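Local coordinates for glutamate--cysteine ligase GshA (Methylobacillus flagellatus KT, PDB 3K1T), which probably acts as a ligase that joins glutamate to cysteine to form gamma-glutamylcysteine, at residues F212-Y215 and D216-V219; E30-F33 and R34-Q38; L261-K264 and I265-K268. All coordinates share one frame; numbering follows the deposited sequence.

Interaction 1. Residues F212-Y215 and D216-V219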
loop_
_atom_site.group_PDB
_atom_site.type_symbol
_atom_site.label_atom_id
_atom_site.label_comp_id
_atom_site.label_asym_id
_atom_site.label_seq_id
_atom_site.Cartn_x
_atom_site.Cartn_y
_atom_site.Cartn_z
ATOM N N PHE A 212 -20.045 -10.319 18.767
ATOM C CA PHE A 212 -19.903 -9.376 19.893
ATOM C C PHE A 212 -18.944 -9.937 20.938
ATOM O O PHE A 212 -18.166 -9.203 21.503
ATOM C CB PHE A 212 -21.274 -9.042 20.486
ATOM C CG PHE A 212 -22.242 -8.495 19.449
ATOM C CD1 PHE A 212 -22.196 -7.177 19.061
ATOM C CD2 PHE A 212 -23.097 -9.343 18.753
ATOM C CE1 PHE A 212 -23.070 -6.660 18.072
ATOM C CE2 PHE A 212 -23.961 -8.838 17.741
ATOM C CZ PHE A 212 -23.937 -7.474 17.429
ATOM N N THR A 213 -18.987 -11.246 21.162
ATOM C CA THR A 213 -18.059 -11.929 22.054
ATOM C C THR A 213 -16.620 -11.825 21.533
ATOM O O THR A 213 -15.674 -11.625 22.291
ATOM C CB THR A 213 -18.455 -13.427 22.213
ATOM O OG1 THR A 213 -19.811 -13.518 22.675
ATOM C CG2 THR A 213 -17.536 -14.137 23.195
ATOM N N ALA A 214 -16.450 -11.969 20.220
ATOM C CA ALA A 214 -15.115 -11.916 19.634
ATOM C C ALA A 214 -14.521 -10.499 19.805
ATOM O O ALA A 214 -13.364 -10.357 20.167
ATOM C CB ALA A 214 -15.116 -12.345 18.122
ATOM N N TYR A 215 -15.337 -9.466 19.608
ATOM C CA TYR A 215 -14.885 -8.094 19.811
ATOM C C TYR A 215 -14.570 -7.829 21.307
ATOM O O TYR A 215 -13.546 -7.244 21.617
ATOM C CB TYR A 215 -15.879 -7.087 19.230
ATOM C CG TYR A 215 -15.373 -5.662 19.305
ATOM C CD1 TYR A 215 -14.271 -5.259 18.553
ATOM C CD2 TYR A 215 -15.980 -4.729 20.128
ATOM C CE1 TYR A 215 -13.786 -3.956 18.622
ATOM C CE2 TYR A 215 -15.504 -3.414 20.213
ATOM C CZ TYR A 215 -14.412 -3.030 19.443
ATOM O OH TYR A 215 -13.925 -1.741 19.537
ATOM N N ASP A 216 -15.392 -8.344 22.231
ATOM C CA ASP A 216 -15.046 -8.303 23.645
ATOM C C ASP A 216 -13.648 -8.842 23.925
ATOM O O ASP A 216 -12.874 -8.221 24.649
ATOM C CB ASP A 216 -16.015 -9.134 24.511
ATOM C CG ASP A 216 -17.362 -8.490 24.741
ATOM O OD1 ASP A 216 -17.614 -7.337 24.341
ATOM O OD2 ASP A 216 -18.193 -9.174 25.425
ATOM N N ARG A 217 -13.324 -10.007 23.376
ATOM C CA ARG A 217 -12.018 -10.630 23.584
ATOM C C ARG A 217 -10.883 -9.751 23.042
ATOM O O ARG A 217 -9.864 -9.617 23.669
ATOM C CB ARG A 217 -11.950 -11.997 22.891
ATOM C CG ARG A 217 -12.785 -13.067 23.594
ATOM C CD ARG A 217 -13.164 -14.184 22.612
ATOM N NE ARG A 217 -12.002 -14.917 22.087
ATOM C CZ ARG A 217 -12.016 -15.620 20.948
ATOM N NH1 ARG A 217 -13.117 -15.651 20.196
ATOM N NH2 ARG A 217 -10.921 -16.266 20.544
ATOM N N VAL A 218 -11.067 -9.174 21.857
ATOM C CA VAL A 218 -10.048 -8.256 21.295
ATOM C C VAL A 218 -9.841 -7.027 22.211
ATOM O O VAL A 218 -8.701 -6.658 22.544
ATOM C CB VAL A 218 -10.410 -7.803 19.859
ATOM C CG1 VAL A 218 -9.555 -6.568 19.414
ATOM C CG2 VAL A 218 -10.244 -8.993 18.853
ATOM N N VAL A 219 -10.927 -6.404 22.638
ATOM C CA VAL A 219 -10.850 -5.219 23.498
ATOM C C VAL A 219 -10.249 -5.556 24.874
ATOM O O VAL A 219 -9.511 -4.750 25.433
ATOM C CB VAL A 219 -12.223 -4.533 23.645
ATOM C CG1 VAL A 219 -12.197 -3.418 24.724
ATOM C CG2 VAL A 219 -12.680 -3.949 22.256
#
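The Y215 ring carries the CG2 methyl of V219 over one face, 3.4 Å above the plane and displaced toward the rim. The nearest ring atom is CZ, with Y215 CZ and V219 CG2 3.4 Å apart, and the methyl lies 3.6 Å from the Y215 ring centroid, 22° off the normal, the geometry of a CH-pi contact. Y215 CG stands opposite its own backbone N (chi1 -174°), which carries the ring along the helix toward the next turn. In V219 it is CG1 that takes this place (chi1 171°), leaving CG2 beside the backbone N, where it also comes within 3.5 Å of Y215 O. The same Y215 O accepts the V219 N-H at 2.9 Å, so one i to i+4 step is made by both backbone and side chains. This is alpha-helical packing within helix 210-226; Y215 also touches V408 and A415 of helix 398-421, and its OH is hydrogen-bonded to L233 O.

One turn earlier, the D216 carboxylate sits near a carbonyl without bonding to it: D216 OD1 and F212 O are 3.4 Å apart and both are acceptors. OD1 instead takes a hydrogen bond from N234 ND2, while the backbone D216 N donates to F212 O at 3.0 Å. Between these two steps, V218 N donates to A214 O at 3.1 Å, and the V218 side chain packs on L411 of helix 398-421.

Interaction 2. Residues E30-F33 and R34-Q38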
loop_
_atom_site.group_PDB
_atom_site.type_symbol
_atom_site.label_atom_id
_atom_site.label_comp_id
_atom_site.label_asym_id
_atom_site.label_seq_id
_atom_site.Cartn_x
_atom_site.Cartn_y
_atom_site.Cartn_z
ATOM N N GLU A 30 1.030 -0.448 16.719
ATOM C CA GLU A 30 1.289 -0.985 15.394
ATOM C C GLU A 30 2.053 -2.340 15.462
ATOM O O GLU A 30 1.750 -3.281 14.704
ATOM C CB GLU A 30 2.016 0.037 14.531
ATOM C CG GLU A 30 1.190 1.301 14.313
ATOM C CD GLU A 30 -0.128 1.079 13.579
ATOM O OE1 GLU A 30 -0.317 0.028 12.915
ATOM O OE2 GLU A 30 -0.999 1.971 13.680
ATOM N N HIS A 31 2.993 -2.448 16.389
ATOM C CA HIS A 31 3.666 -3.719 16.637
ATOM C C HIS A 31 2.674 -4.783 17.097
ATOM O O HIS A 31 2.693 -5.919 16.614
ATOM C CB HIS A 31 4.763 -3.558 17.695
ATOM C CG HIS A 31 5.429 -4.839 18.037
ATOM N ND1 HIS A 31 5.082 -5.586 19.140
ATOM C CD2 HIS A 31 6.352 -5.563 17.362
ATOM C CE1 HIS A 31 5.819 -6.683 19.168
ATOM N NE2 HIS A 31 6.601 -6.692 18.108
ATOM N N TRP A 32 1.741 -4.399 17.976
ATOM C CA TRP A 32 0.726 -5.353 18.444
ATOM C C TRP A 32 -0.148 -5.834 17.282
ATOM O O TRP A 32 -0.386 -7.035 17.132
ATOM C CB TRP A 32 -0.103 -4.714 19.562
ATOM C CG TRP A 32 -1.171 -5.603 20.135
ATOM C CD1 TRP A 32 -1.031 -6.483 21.163
ATOM C CD2 TRP A 32 -2.542 -5.667 19.735
ATOM N NE1 TRP A 32 -2.212 -7.097 21.427
ATOM C CE2 TRP A 32 -3.167 -6.626 20.562
ATOM C CE3 TRP A 32 -3.300 -5.020 18.758
ATOM C CZ2 TRP A 32 -4.517 -6.942 20.453
ATOM C CZ3 TRP A 32 -4.640 -5.308 18.668
ATOM C CH2 TRP A 32 -5.241 -6.276 19.515
ATOM N N PHE A 33 -0.610 -4.921 16.433
ATOM C CA PHE A 33 -1.423 -5.342 15.291
ATOM C C PHE A 33 -0.641 -6.299 14.398
ATOM O O PHE A 33 -1.172 -7.327 13.954
ATOM C CB PHE A 33 -1.876 -4.137 14.455
ATOM C CG PHE A 33 -3.166 -3.488 14.921
ATOM C CD1 PHE A 33 -4.359 -4.198 14.923
ATOM C CD2 PHE A 33 -3.178 -2.155 15.329
ATOM C CE1 PHE A 33 -5.537 -3.610 15.330
ATOM C CE2 PHE A 33 -4.374 -1.544 15.722
ATOM C CZ PHE A 33 -5.546 -2.288 15.720
ATOM N N ARG A 34 0.621 -5.979 14.109
ATOM C CA ARG A 34 1.426 -6.906 13.297
ATOM C C ARG A 34 1.504 -8.303 13.912
ATOM O O ARG A 34 1.375 -9.290 13.162
ATOM C CB ARG A 34 2.831 -6.371 13.003
ATOM C CG ARG A 34 2.809 -5.353 11.861
ATOM C CD ARG A 34 4.235 -4.969 11.464
ATOM N NE ARG A 34 4.877 -4.028 12.352
ATOM C CZ ARG A 34 4.821 -2.698 12.171
ATOM N NH1 ARG A 34 4.141 -2.162 11.155
ATOM N NH2 ARG A 34 5.439 -1.930 13.009
ATOM N N SER A 35 1.686 -8.406 15.240
ATOM C CA SER A 35 1.649 -9.713 15.884
ATOM C C SER A 35 0.297 -10.409 15.655
ATOM O O SER A 35 0.267 -11.615 15.400
ATOM C CB SER A 35 1.923 -9.623 17.385
ATOM O OG SER A 35 3.198 -9.070 17.557
ATOM N N GLN A 36 -0.804 -9.653 15.732
ATOM C CA GLN A 36 -2.132 -10.252 15.527
ATOM C C GLN A 36 -2.340 -10.783 14.114
ATOM O O GLN A 36 -2.846 -11.908 13.924
ATOM C CB GLN A 36 -3.273 -9.294 15.920
ATOM C CG GLN A 36 -3.144 -8.720 17.350
ATOM C CD GLN A 36 -2.949 -9.776 18.384
ATOM O OE1 GLN A 36 -3.743 -10.695 18.480
ATOM N NE2 GLN A 36 -1.869 -9.666 19.153
ATOM N N TRP A 37 -1.937 -10.008 13.115
ATOM C CA TRP A 37 -2.130 -10.417 11.723
ATOM C C TRP A 37 -1.248 -11.636 11.381
ATOM O O TRP A 37 -1.673 -12.462 10.570
ATOM C CB TRP A 37 -1.851 -9.288 10.722
ATOM C CG TRP A 37 -2.573 -7.975 11.020
ATOM C CD1 TRP A 37 -2.010 -6.737 11.132
ATOM C CD2 TRP A 37 -3.968 -7.796 11.220
ATOM N NE1 TRP A 37 -2.967 -5.818 11.435
ATOM C CE2 TRP A 37 -4.178 -6.433 11.499
ATOM C CE3 TRP A 37 -5.056 -8.662 11.253
ATOM C CZ2 TRP A 37 -5.434 -5.912 11.764
ATOM C CZ3 TRP A 37 -6.331 -8.125 11.477
ATOM C CH2 TRP A 37 -6.489 -6.773 11.753
ATOM N N GLN A 38 -0.081 -11.781 12.019
ATOM C CA GLN A 38 0.764 -12.970 11.804
ATOM C C GLN A 38 0.047 -14.230 12.265
ATOM O O GLN A 38 0.193 -15.295 11.659
ATOM C CB GLN A 38 2.106 -12.889 12.557
ATOM C CG GLN A 38 3.068 -11.843 12.032
ATOM C CD GLN A 38 4.378 -11.743 12.831
ATOM O OE1 GLN A 38 4.777 -10.650 13.294
ATOM N NE2 GLN A 38 5.076 -12.870 12.953
#
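W32 and Q36 are stacked, with the indole and amide planes 21° apart. With Q36 CG beside its own backbone N (chi1 -53°), that methylene lies over the six-membered ring of W32, 3.6 Å from the centroid and almost on the normal: a CH-pi contact. The bend at chi2 carries the amide on over the pyrrole side, where Q36 NE2 comes 3.4 Å from W32 NE1. Both are donors, so no bond joins them; W32 NE1 donates a hydrogen bond to E221 OE2. An alanine in place of W32 would probably leave E221 without this partner and the Q36 side chain freer to turn, its stacking partner gone.

F33 and W37 run side by side, their planes only 7° apart but slid so far that the rings barely overlap; the apolar contact of the rings is F33 CD1 to W37 CZ2 at 3.8 Å, and F33 CB lies 3.6 Å from W37 NE1. The pyrrole of W37 instead lies with one face toward F33 O, its CD1 3.0 Å from that oxygen, which also accepts W37 N at 2.9 Å. R34 folds back at chi3 so that E30 O lies 3.9 Å above the centre of its guanidinium, while NH1 bonds to A125 O of the second subunit.

Such i to i+4 pairing is characteristic of the alpha-helix; here helix 26-40 sets W32 and F33 against helix 398-421 and H31 and R34 at the subunit interface.

Interaction 3. Residues L261-K264 and I265-K268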
loop_
_atom_site.group_PDB
_atom_site.type_symbol
_atom_site.label_atom_id
_atom_site.label_comp_id
_atom_site.label_asym_id
_atom_site.label_seq_id
_atom_site.Cartn_x
_atom_site.Cartn_y
_atom_site.Cartn_z
ATOM N N LEU A 261 -29.509 -4.224 31.239
ATOM C CA LEU A 261 -28.566 -3.567 30.324
ATOM C C LEU A 261 -28.610 -2.033 30.472
ATOM O O LEU A 261 -27.561 -1.380 30.579
ATOM C CB LEU A 261 -28.848 -4.014 28.898
ATOM C CG LEU A 261 -27.961 -3.486 27.804
ATOM C CD1 LEU A 261 -26.467 -3.767 28.111
ATOM C CD2 LEU A 261 -28.402 -4.130 26.455
ATOM N N LEU A 262 -29.815 -1.472 30.488
ATOM C CA LEU A 262 -29.993 -0.036 30.738
ATOM C C LEU A 262 -29.321 0.395 32.021
ATOM O O LEU A 262 -28.705 1.456 32.066
ATOM C CB LEU A 262 -31.473 0.340 30.763
ATOM C CG LEU A 262 -32.196 0.293 29.409
ATOM C CD1 LEU A 262 -33.721 0.400 29.632
ATOM C CD2 LEU A 262 -31.714 1.395 28.427
ATOM N N ALA A 263 -29.451 -0.403 33.075
ATOM C CA ALA A 263 -28.814 -0.080 34.360
ATOM C C ALA A 263 -27.282 -0.034 34.246
ATOM O O ALA A 263 -26.644 0.850 34.814
ATOM C CB ALA A 263 -29.251 -1.068 35.457
ATOM N N LYS A 264 -26.689 -0.984 33.517
ATOM C CA LYS A 264 -25.250 -0.961 33.283
ATOM C C LYS A 264 -24.808 0.305 32.528
ATOM O O LYS A 264 -23.762 0.899 32.851
ATOM C CB LYS A 264 -24.785 -2.188 32.491
ATOM C CG LYS A 264 -24.813 -3.507 33.265
ATOM C CD LYS A 264 -24.332 -4.701 32.433
ATOM C CE LYS A 264 -22.849 -4.688 32.211
ATOM N NZ LYS A 264 -22.359 -5.856 31.338
ATOM N N ILE A 265 -25.578 0.694 31.511
ATOM C CA ILE A 265 -25.283 1.889 30.718
ATOM C C ILE A 265 -25.415 3.144 31.604
ATOM O O ILE A 265 -24.552 4.019 31.593
ATOM C CB ILE A 265 -26.176 2.017 29.463
ATOM C CG1 ILE A 265 -26.034 0.811 28.526
ATOM C CG2 ILE A 265 -25.861 3.293 28.685
ATOM C CD1 ILE A 265 -27.228 0.674 27.554
ATOM N N ARG A 266 -26.469 3.208 32.403
ATOM C CA ARG A 266 -26.645 4.303 33.336
ATOM C C ARG A 266 -25.441 4.499 34.256
ATOM O O ARG A 266 -25.067 5.651 34.493
ATOM C CB ARG A 266 -27.905 4.116 34.204
ATOM C CG ARG A 266 -29.168 4.481 33.518
ATOM C CD ARG A 266 -30.301 4.752 34.552
ATOM N NE ARG A 266 -30.633 3.549 35.310
ATOM C CZ ARG A 266 -31.447 2.566 34.898
ATOM N NH1 ARG A 266 -32.080 2.608 33.723
ATOM N NH2 ARG A 266 -31.659 1.543 35.711
ATOM N N ARG A 267 -24.841 3.414 34.773
ATOM C CA ARG A 267 -23.654 3.532 35.634
ATOM C C ARG A 267 -22.511 4.230 34.918
ATOM O O ARG A 267 -21.832 5.116 35.484
ATOM C CB ARG A 267 -23.142 2.173 36.096
ATOM C CG ARG A 267 -23.920 1.541 37.190
ATOM C CD ARG A 267 -23.211 0.291 37.674
ATOM N NE ARG A 267 -21.861 0.577 38.155
ATOM C CZ ARG A 267 -21.013 -0.347 38.589
ATOM N NH1 ARG A 267 -21.359 -1.627 38.609
ATOM N NH2 ARG A 267 -19.816 0.009 38.999
ATOM N N LYS A 268 -22.270 3.813 33.666
ATOM C CA LYS A 268 -21.220 4.458 32.879
ATOM C C LYS A 268 -21.538 5.907 32.519
ATOM O O LYS A 268 -20.631 6.768 32.557
ATOM C CB LYS A 268 -20.852 3.606 31.641
ATOM C CG LYS A 268 -19.971 2.410 31.959
ATOM C CD LYS A 268 -18.546 2.845 32.268
ATOM C CE LYS A 268 -17.661 1.770 32.819
ATOM N NZ LYS A 268 -16.332 2.290 33.279
#
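R266 folds back along the turn before it and rests on L262 and A263. Its CB lies 3.5 Å from L262 O and its CG slightly nearer, at 3.4 Å from L262 O, the same oxygen that accepts the R266 N-H at 2.9 Å. CG is placed opposite the carbonyl carbon (chi1 -79°), and the bend at chi3 (-64°) then turns the end of the chain over the helix surface. NE comes near A263 CA, and CZ lies 3.8 Å from A263 CA, with that carbon beneath one face of the guanidinium and toward its rim. The two terminal nitrogens part over separate side chains: R266 NH1 meets L262 CB at 3.8 Å, and R266 NH2 meets A263 CB at 3.6 Å. L262 O lies on the same face as A263 CA, so the flat group covers the backbone instead of pointing a N-H at it.

I265 takes the inner side of helix 251-272. Its CG1 approaches L261 O to 3.4 Å, and its CD1 meets L261 CG at 4.2 Å in a loose apolar contact. L261, L262 and I265 all pack on V280 of strand 280-285, joining the helix to the four-stranded antiparallel sheet. The backbone bond from K268 N to K264 O is weak, while K268 NZ forms salt bridges with D229 and E271.

The R266 grip is therefore van der Waals contact with methyl, methylene and backbone atoms, and its charge meets no carboxylate within the two segments; nearby carbonyl oxygen probably gives only modest electrostatic help.

How the interactions relate
The three contacts are short spans of about two turns on three different helices, in series along the chain. Interactions 1 and 2 have centres 17 Å apart and nearest atoms about 4 Å apart without touching; helix 398-421 links them, since L411 is touched by V218 of the first and by W32 and F33 of the second. E221, on the helix of interaction 1, bonds W32. Interaction 3 is more remote, its centre 19 Å from that of interaction 1 and 33 Å from that of interaction 2; F212 and L261 nevertheless both reach strand 324-329. Glycerol, probably from the crystallisation liquor, lies about 3 Å from the side chains of R217 and Q36, and by itself is not evidence of a substrate site.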